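Side-chain contacts in Isomerase/lactonizing enzyme (Agrobacterium fabrum str. C58, PDB 2NQL), which is of unknown function but belongs to the mandelate racemase/muconate lactonizing enzyme family of the enolase superfamily and carries a bound sodium ion: residues Ala249-Val254 with Cys281-Val286; Val64-Thr69 with Ala380-Ile385. All coordinates share one frame; numbering follows the deposited sequence.

In the fold
The two contacts belong to the two halves of an enolase-superfamily subunit. Contact 1 lies in the C-terminal barrel, where helix 248-255 meets the loop leading into strand 285-286; contact 2 ties strand 64-70 of the N-terminal sheet to helix 379-384, close to the end of the chain. Along the chain, contact 1 is nested within the long loop that contact 2 closes. They sit on opposite sides of the chain's centre, with their own centres 37 Å apart and nearest atoms about 18 Å apart. The sodium ion, bound by E240 and E266 of the barrel, is about 11 Å from the side chain of I283 in contact 1.

Contact 1 (Ala249-Val254 with Cys281-Val286); sequences AGLEKV and CRIAIV
The thiol of C281 nestles against the helix 249-254 between L251 and E252. Its SG lies 3.8 Å from L251 CG and 3.5 Å from E252 N, an approach made by packing and not by a hydrogen bond. With chi1 at -41°, SG sits beside the C281 backbone N and faces the helical turn. L251 is the other half of the tight region: CG stands anti to the backbone N (chi1 -177°), which carries the isobutyl group out to the loop, and its CD2 reaches I283 CD1 at 3.8 Å. The side chains of L251 and I283 cross at about a right angle, meeting through methyl groups near their ends.

E252 marks the looser, partly exposed side. Of its side chain, CB alone reaches SG, at 3.9 Å, while the extended chain takes the carboxylate to salt bridges with K256 and R280.

Within the C-terminal barrel, this packing joins one helix to the loop that follows the next, 271-278. S255 OG adds a hydrogen bond with R282 N, L251 also rests on I262 and V264 of strand 262-264, and I283 packs on V264 and on I278 of helix 271-278.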
loop_
_atom_site.group_PDB
_atom_site.type_symbol
_atom_site.label_atom_id
_atom_site.label_comp_id
_atom_site.label_asym_id
_atom_site.label_seq_id
_atom_site.Cartn_x
_atom_site.Cartn_y
_atom_site.Cartn_z
ATOM N N ALA A 249 6.919 12.923 11.269
ATOM C CA ALA A 249 7.210 14.064 12.150
ATOM C C ALA A 249 7.377 13.638 13.616
ATOM O O ALA A 249 8.281 14.118 14.313
ATOM C CB ALA A 249 6.117 15.131 12.023
ATOM N N GLY A 250 6.500 12.741 14.070
ATOM C CA GLY A 250 6.566 12.187 15.421
ATOM C C GLY A 250 7.783 11.315 15.673
ATOM O O GLY A 250 8.382 11.374 16.753
ATOM N N LEU A 251 8.135 10.495 14.679
ATOM C CA LEU A 251 9.360 9.688 14.721
ATOM C C LEU A 251 10.604 10.576 14.774
ATOM O O LEU A 251 11.535 10.315 15.560
ATOM C CB LEU A 251 9.433 8.731 13.518
ATOM C CG LEU A 251 10.639 7.768 13.467
ATOM C CD1 LEU A 251 10.634 6.819 14.662
ATOM C CD2 LEU A 251 10.617 6.984 12.178
ATOM N N GLU A 252 10.597 11.630 13.954
ATOM C CA GLU A 252 11.655 12.644 13.994
ATOM C C GLU A 252 11.838 13.224 15.397
ATOM O O GLU A 252 12.949 13.247 15.921
ATOM C CB GLU A 252 11.399 13.753 12.979
ATOM C CG GLU A 252 12.399 14.902 13.057
ATOM C CD GLU A 252 12.310 15.880 11.888
ATOM O OE1 GLU A 252 11.443 15.728 10.998
ATOM O OE2 GLU A 252 13.130 16.815 11.862
ATOM N N LYS A 253 10.739 13.667 15.996
ATOM C CA LYS A 253 10.773 14.228 17.335
ATOM C C LYS A 253 11.316 13.234 18.373
ATOM O O LYS A 253 12.180 13.595 19.173
ATOM C CB LYS A 253 9.396 14.768 17.746
ATOM C CG LYS A 253 9.364 15.250 19.213
ATOM C CD LYS A 253 8.139 16.080 19.537
ATOM C CE LYS A 253 8.251 16.625 20.953
ATOM N NZ LYS A 253 7.237 17.678 21.209
ATOM N N VAL A 254 10.832 11.990 18.347
ATOM C CA VAL A 254 11.294 10.977 19.308
ATOM C C VAL A 254 12.796 10.760 19.155
ATOM O O VAL A 254 13.538 10.784 20.156
ATOM C CB VAL A 254 10.531 9.619 19.193
ATOM C CG1 VAL A 254 11.207 8.536 20.042
ATOM C CG2 VAL A 254 9.110 9.774 19.661
ATOM N N CYS A 281 14.769 11.680 10.099
ATOM C CA CYS A 281 14.881 11.157 11.485
ATOM C C CYS A 281 16.276 10.586 11.768
ATOM O O CYS A 281 17.039 10.341 10.831
ATOM C CB CYS A 281 13.827 10.085 11.780
ATOM S SG CYS A 281 12.164 10.400 11.132
ATOM N N ARG A 282 16.589 10.396 13.059
ATOM C CA ARG A 282 17.804 9.686 13.498
ATOM C C ARG A 282 17.544 8.201 13.795
ATOM O O ARG A 282 17.135 7.823 14.896
ATOM C CB ARG A 282 18.428 10.366 14.717
ATOM C CG ARG A 282 19.394 11.469 14.349
ATOM C CD ARG A 282 19.812 12.280 15.556
ATOM N NE ARG A 282 20.027 13.673 15.170
ATOM C CZ ARG A 282 20.030 14.701 16.012
ATOM N NH1 ARG A 282 19.834 14.513 17.315
ATOM N NH2 ARG A 282 20.231 15.927 15.542
ATOM N N ILE A 283 17.769 7.376 12.777
ATOM C CA ILE A 283 17.410 5.961 12.838
ATOM C C ILE A 283 18.704 5.192 13.084
ATOM O O ILE A 283 19.638 5.235 12.278
ATOM C CB ILE A 283 16.698 5.485 11.511
ATOM C CG1 ILE A 283 15.392 6.273 11.230
ATOM C CG2 ILE A 283 16.449 3.967 11.523
ATOM C CD1 ILE A 283 14.409 6.398 12.410
ATOM N N ALA A 284 18.738 4.476 14.196
ATOM C CA ALA A 284 19.925 3.721 14.566
ATOM C C ALA A 284 19.925 2.350 13.897
ATOM O O ALA A 284 20.981 1.847 13.505
ATOM C CB ALA A 284 19.987 3.574 16.043
ATOM N N ILE A 285 18.738 1.751 13.768
ATOM C CA ILE A 285 18.603 0.365 13.318
ATOM C C ILE A 285 17.409 0.290 12.367
ATOM O O ILE A 285 16.347 0.828 12.670
ATOM C CB ILE A 285 18.349 -0.590 14.513
ATOM C CG1 ILE A 285 19.575 -0.649 15.440
ATOM C CG2 ILE A 285 17.997 -2.026 14.048
ATOM C CD1 ILE A 285 19.201 -0.877 16.878
ATOM N N VAL A 286 17.598 -0.379 11.237
ATOM C CA VAL A 286 16.463 -0.841 10.439
ATOM C C VAL A 286 16.176 -2.327 10.557
ATOM O O VAL A 286 17.087 -3.158 10.689
ATOM C CB VAL A 286 16.503 -0.380 8.969
ATOM C CG1 VAL A 286 16.453 1.153 8.894
ATOM C CG2 VAL A 286 17.719 -0.928 8.232
#

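Contact 2 (Val64-Thr69 with Ala380-Ile385); sequences VGWGET and AALGLI
A381 O is gripped by two backbone donors, L384 N at 2.9 Å and I385 N at 3.1 Å, in the segment 380-385, whose L382 and I385 meet the indole of W66. One of these bonds holds the backbone of I385, whose side chain points toward the strand 64-69. W66 supplies the whole of the strand's share of the contact, through the six-membered part of its ring. L382 CD2 is 3.7 Å from W66 CZ2 and 3.9 Å from CH2, approaching the ring obliquely. I385 comes from the opposite direction to the indole, and its CD1 lies at the ring edge, near the plane, 4.1 Å from W66 CH2. In I385, CG1 occupies the position between the backbone N and the carbonyl carbon (chi1 60°), and the extended chain beyond it delivers CD1 to that edge.

The sheet concerned is the antiparallel one of the N-terminal domain that accompanies the barrel in this superfamily. Strand 64-70 forms one margin of it and strand 386-387, which follows I385 directly, the other, so the end of the chain returns from the barrel to complete the sheet that its beginning started.

I385 also packs on L54 and F11 of the two intervening strands, while W66 packs on R376 and P377, the latter touching L382 as well. On the strand itself, W66 N donates a hydrogen bond to D132 OD2 of helix 117-138. Two residues along, the carboxylate of E68 is buried and held by S52 OG and by the backbone N atoms of A320 and F323, which would be expected to stabilise its negative charge.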
loop_
_atom_site.group_PDB
_atom_site.type_symbol
_atom_site.label_atom_id
_atom_site.label_comp_id
_atom_site.label_asym_id
_atom_site.label_seq_id
_atom_site.Cartn_x
_atom_site.Cartn_y
_atom_site.Cartn_z
ATOM N N VAL A 64 12.236 -26.189 -9.588
ATOM C CA VAL A 64 11.126 -25.773 -8.723
ATOM C C VAL A 64 11.685 -24.799 -7.666
ATOM O O VAL A 64 12.605 -25.156 -6.916
ATOM C CB VAL A 64 10.493 -27.009 -8.068
ATOM C CG1 VAL A 64 9.379 -26.610 -7.086
ATOM C CG2 VAL A 64 9.970 -27.960 -9.128
ATOM N N GLY A 65 11.158 -23.573 -7.642
ATOM C CA GLY A 65 11.523 -22.559 -6.666
ATOM C C GLY A 65 10.311 -22.280 -5.780
ATOM O O GLY A 65 9.157 -22.449 -6.204
ATOM N N TRP A 66 10.574 -21.887 -4.545
ATOM C CA TRP A 66 9.511 -21.539 -3.606
ATOM C C TRP A 66 9.684 -20.133 -3.055
ATOM O O TRP A 66 10.815 -19.685 -2.753
ATOM C CB TRP A 66 9.461 -22.536 -2.429
ATOM C CG TRP A 66 8.867 -23.882 -2.793
ATOM C CD1 TRP A 66 9.544 -24.992 -3.247
ATOM C CD2 TRP A 66 7.496 -24.269 -2.678
ATOM N NE1 TRP A 66 8.673 -26.030 -3.427
ATOM C CE2 TRP A 66 7.408 -25.616 -3.100
ATOM C CE3 TRP A 66 6.318 -23.598 -2.284
ATOM C CZ2 TRP A 66 6.197 -26.323 -3.103
ATOM C CZ3 TRP A 66 5.106 -24.307 -2.298
ATOM C CH2 TRP A 66 5.057 -25.642 -2.704
ATOM N N GLY A 67 8.554 -19.432 -2.908
ATOM C CA GLY A 67 8.541 -18.149 -2.241
ATOM C C GLY A 67 7.395 -18.130 -1.237
ATOM O O GLY A 67 6.568 -19.044 -1.214
ATOM N N GLU A 68 7.334 -17.070 -0.438
ATOM C CA GLU A 68 6.323 -16.970 0.618
ATOM C C GLU A 68 6.121 -15.508 1.003
ATOM O O GLU A 68 7.049 -14.704 0.915
ATOM C CB GLU A 68 6.781 -17.793 1.845
ATOM C CG GLU A 68 5.691 -18.026 2.935
ATOM C CD GLU A 68 6.251 -18.638 4.227
ATOM O OE1 GLU A 68 7.491 -18.684 4.399
ATOM O OE2 GLU A 68 5.431 -19.020 5.092
ATOM N N THR A 69 4.907 -15.165 1.432
ATOM C CA THR A 69 4.642 -13.847 1.978
ATOM C C THR A 69 3.550 -13.997 3.044
ATOM O O THR A 69 3.109 -15.107 3.324
ATOM C CB THR A 69 4.211 -12.834 0.851
ATOM O OG1 THR A 69 4.092 -11.518 1.386
ATOM C CG2 THR A 69 2.907 -13.267 0.143
ATOM N N ALA A 380 5.500 -33.411 4.477
ATOM C CA ALA A 380 4.419 -33.109 5.428
ATOM C C ALA A 380 3.731 -31.777 5.088
ATOM O O ALA A 380 2.501 -31.715 5.044
ATOM C CB ALA A 380 4.932 -33.095 6.862
ATOM N N ALA A 381 4.526 -30.736 4.831
ATOM C CA ALA A 381 3.962 -29.419 4.445
ATOM C C ALA A 381 3.143 -29.532 3.151
ATOM O O ALA A 381 2.058 -28.944 3.049
ATOM C CB ALA A 381 5.037 -28.413 4.279
ATOM N N LEU A 382 3.632 -30.307 2.184
ATOM C CA LEU A 382 2.909 -30.479 0.901
ATOM C C LEU A 382 1.566 -31.143 1.078
ATOM O O LEU A 382 0.654 -30.904 0.285
ATOM C CB LEU A 382 3.725 -31.262 -0.117
ATOM C CG LEU A 382 4.996 -30.642 -0.689
ATOM C CD1 LEU A 382 5.543 -31.602 -1.718
ATOM C CD2 LEU A 382 4.768 -29.255 -1.304
ATOM N N GLY A 383 1.424 -31.952 2.130
ATOM C CA GLY A 383 0.133 -32.566 2.454
ATOM C C GLY A 383 -0.864 -31.556 2.999
ATOM O O GLY A 383 -2.062 -31.761 2.927
ATOM N N LEU A 384 -0.359 -30.455 3.547
ATOM C CA LEU A 384 -1.195 -29.471 4.251
ATOM C C LEU A 384 -1.615 -28.264 3.388
ATOM O O LEU A 384 -2.641 -27.642 3.646
ATOM C CB LEU A 384 -0.472 -28.974 5.497
ATOM C CG LEU A 384 -0.178 -30.079 6.524
ATOM C CD1 LEU A 384 0.508 -29.461 7.753
ATOM C CD2 LEU A 384 -1.484 -30.828 6.871
ATOM N N ILE A 385 -0.822 -27.932 2.382
ATOM C CA ILE A 385 -1.109 -26.707 1.610
ATOM C C ILE A 385 -2.434 -26.830 0.840
ATOM O O ILE A 385 -2.805 -27.927 0.425
ATOM C CB ILE A 385 0.064 -26.321 0.695
ATOM C CG1 ILE A 385 0.379 -27.424 -0.330
ATOM C CG2 ILE A 385 1.274 -25.933 1.577
ATOM C CD1 ILE A 385 1.464 -27.088 -1.354
#